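Local atomic coordinates of invasin (Yersinia enterocolitica, PDB entry 1P9H), a protein that binds collagen as a trimeric adhesin on the bacterial surface, promotes attachment to and invasion of host cells, and helps the bacterium resist serum and phagocytes. Residues A70-G75 with N84-G89. Numbering follows the deposited sequence.
Sequences AAVAVG and NSVAIG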
ATOM      1  N   ALA A  70      -1.346  14.563  16.553  1.00 14.80           N
ATOM      2  CA  ALA A  70      -0.997  13.168  16.313  1.00 13.22           C
ATOM      3  C   ALA A  70      -0.371  12.827  14.962  1.00 11.93           C
ATOM      4  O   ALA A  70      -0.213  11.649  14.642  1.00 13.65           O
ATOM      5  CB  ALA A  70      -2.225  12.294  16.548  1.00 15.10           C
ATOM      6  N   ALA A  71      -0.006  13.837  14.178  1.00 11.36           N
ATOM      7  CA  ALA A  71       0.606  13.587  12.875  1.00 10.89           C
ATOM      8  C   ALA A  71       1.974  12.925  13.044  1.00 11.14           C
ATOM      9  O   ALA A  71       2.624  13.076  14.079  1.00  9.83           O
ATOM     10  CB  ALA A  71       0.742  14.892  12.098  1.00 11.38           C
ATOM     11  N   VAL A  72       2.407  12.199  12.019  1.00  9.31           N
ATOM     12  CA  VAL A  72       3.686  11.496  12.053  1.00  9.97           C
ATOM     13  C   VAL A  72       4.496  11.803  10.802  1.00 10.00           C
ATOM     14  O   VAL A  72       4.012  11.626   9.686  1.00  9.86           O
ATOM     15  CB  VAL A  72       3.465   9.964  12.127  1.00  8.79           C
ATOM     16  CG1 VAL A  72       4.805   9.228  12.097  1.00 11.36           C
ATOM     17  CG2 VAL A  72       2.693   9.611  13.390  1.00 11.17           C
ATOM     18  N   ALA A  73       5.726  12.266  10.992  1.00  9.22           N
ATOM     19  CA  ALA A  73       6.607  12.574   9.874  1.00  8.84           C
ATOM     20  C   ALA A  73       7.973  11.970  10.150  1.00 10.41           C
ATOM     21  O   ALA A  73       8.631  12.326  11.124  1.00  9.74           O
ATOM     22  CB  ALA A  73       6.731  14.088   9.692  1.00 10.49           C
ATOM     23  N   VAL A  74       8.388  11.042   9.299  1.00  9.04           N
ATOM     24  CA  VAL A  74       9.687  10.401   9.449  1.00  9.06           C
ATOM     25  C   VAL A  74      10.410  10.457   8.111  1.00 10.07           C
ATOM     26  O   VAL A  74       9.929   9.921   7.116  1.00 10.54           O
ATOM     27  CB  VAL A  74       9.550   8.926   9.890  1.00 10.04           C
ATOM     28  CG1 VAL A  74      10.936   8.301  10.049  1.00 10.13           C
ATOM     29  CG2 VAL A  74       8.781   8.844  11.202  1.00 10.20           C
ATOM     30  N   GLY A  75      11.566  11.111   8.095  1.00  9.33           N
ATOM     31  CA  GLY A  75      12.330  11.233   6.868  1.00  9.08           C
ATOM     32  C   GLY A  75      12.802  12.660   6.681  1.00  9.94           C
ATOM     33  O   GLY A  75      12.137  13.609   7.105  1.00 10.09           O
ATOM     34  N   ASN A  84      -3.715  13.965  12.235  1.00 13.03           N
ATOM     35  CA  ASN A  84      -3.612  12.515  12.082  1.00 11.62           C
ATOM     36  C   ASN A  84      -2.980  12.038  10.778  1.00 11.34           C
ATOM     37  O   ASN A  84      -3.140  10.874  10.417  1.00 12.68           O
ATOM     38  CB  ASN A  84      -4.990  11.857  12.210  1.00 14.88           C
ATOM     39  CG  ASN A  84      -5.598  12.036  13.581  1.00 19.03           C
ATOM     40  OD1 ASN A  84      -4.902  11.974  14.591  1.00 18.91           O
ATOM     41  ND2 ASN A  84      -6.910  12.238  13.625  1.00 21.21           N
ATOM     42  N   SER A  85      -2.277  12.912  10.066  1.00 10.16           N
ATOM     43  CA  SER A  85      -1.648  12.500   8.815  1.00  9.81           C
ATOM     44  C   SER A  85      -0.328  11.783   9.081  1.00 10.75           C
ATOM     45  O   SER A  85       0.281  11.944  10.141  1.00 10.70           O
ATOM     46  CB  SER A  85      -1.423  13.701   7.892  1.00 11.65           C
ATOM     47  OG  SER A  85      -0.552  14.655   8.468  1.00 12.55           O
ATOM     48  N   VAL A  86       0.107  10.987   8.111  1.00  9.07           N
ATOM     49  CA  VAL A  86       1.338  10.217   8.239  1.00  8.84           C
ATOM     50  C   VAL A  86       2.162  10.329   6.963  1.00 10.43           C
ATOM     51  O   VAL A  86       1.676  10.026   5.876  1.00  9.68           O
ATOM     52  CB  VAL A  86       1.024   8.725   8.492  1.00  8.64           C
ATOM     53  CG1 VAL A  86       2.318   7.942   8.669  1.00  9.10           C
ATOM     54  CG2 VAL A  86       0.133   8.579   9.729  1.00 11.24           C
ATOM     55  N   ALA A  87       3.409  10.764   7.102  1.00  8.92           N
ATOM     56  CA  ALA A  87       4.299  10.909   5.953  1.00  9.39           C
ATOM     57  C   ALA A  87       5.661  10.320   6.283  1.00 10.15           C
ATOM     58  O   ALA A  87       6.336  10.787   7.197  1.00 10.93           O
ATOM     59  CB  ALA A  87       4.448  12.383   5.590  1.00 11.33           C
ATOM     60  N   ILE A  88       6.062   9.288   5.549  1.00  9.48           N
ATOM     61  CA  ILE A  88       7.362   8.674   5.779  1.00  9.42           C
ATOM     62  C   ILE A  88       8.126   8.552   4.472  1.00 10.98           C
ATOM     63  O   ILE A  88       7.604   8.058   3.470  1.00 10.60           O
ATOM     64  CB  ILE A  88       7.232   7.291   6.442  1.00  8.10           C
ATOM     65  CG1 ILE A  88       6.626   7.461   7.840  1.00  8.66           C
ATOM     66  CG2 ILE A  88       8.610   6.618   6.530  1.00  9.79           C
ATOM     67  CD1 ILE A  88       6.592   6.191   8.671  1.00 10.67           C
ATOM     68  N   GLY A  89       9.368   9.020   4.504  1.00 10.65           N
ATOM     69  CA  GLY A  89      10.218   8.995   3.332  1.00 10.03           C
ATOM     70  C   GLY A  89      10.781  10.387   3.128  1.00 10.59           C
ATOM     71  O   GLY A  89      10.155  11.373   3.527  1.00 10.30           O
TER
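Val72 and Val74 each bond through both backbone N and O to the strand 86-88 and the residues flanking it. Val72 N donates to Ser85 O (2.8 Å), and Val72 O accepts from Ala87 N (2.8 Å, N-H...O 167°). Val74 repeats the pattern one dipeptide on, its N reaching Ala87 O at 2.9 Å and its O receiving Gly89 N at 2.8 Å. The carbonyls also take CA-H contacts, as where Ala73 CA meets Ala87 O at 3.2 Å. Ala73 turns its own N and O the other way, to Ile58 and Ile60. The strand axes run 4.7 Å apart at 4°, as expected of successive turns of the left-handed parallel beta-roll that forms the collagen-binding head. On the valine face, Ile88 CG1 lies 3.9 Å from Val74 CB; this face packs against the other subunits of the trimer, where Ile88 meets Ile88 of the third subunit and Tyr102 of the second. Ala73 and Ala87 point to the opposite face, inside the roll, against Ala80 and Ala94. Nearby, the Ser85 hydroxyl, set between backbone N and carbonyl carbon (chi1 62°), lies 3.9 Å from Ala71 CB through OG and hydrogen-bonds to Gly82 O.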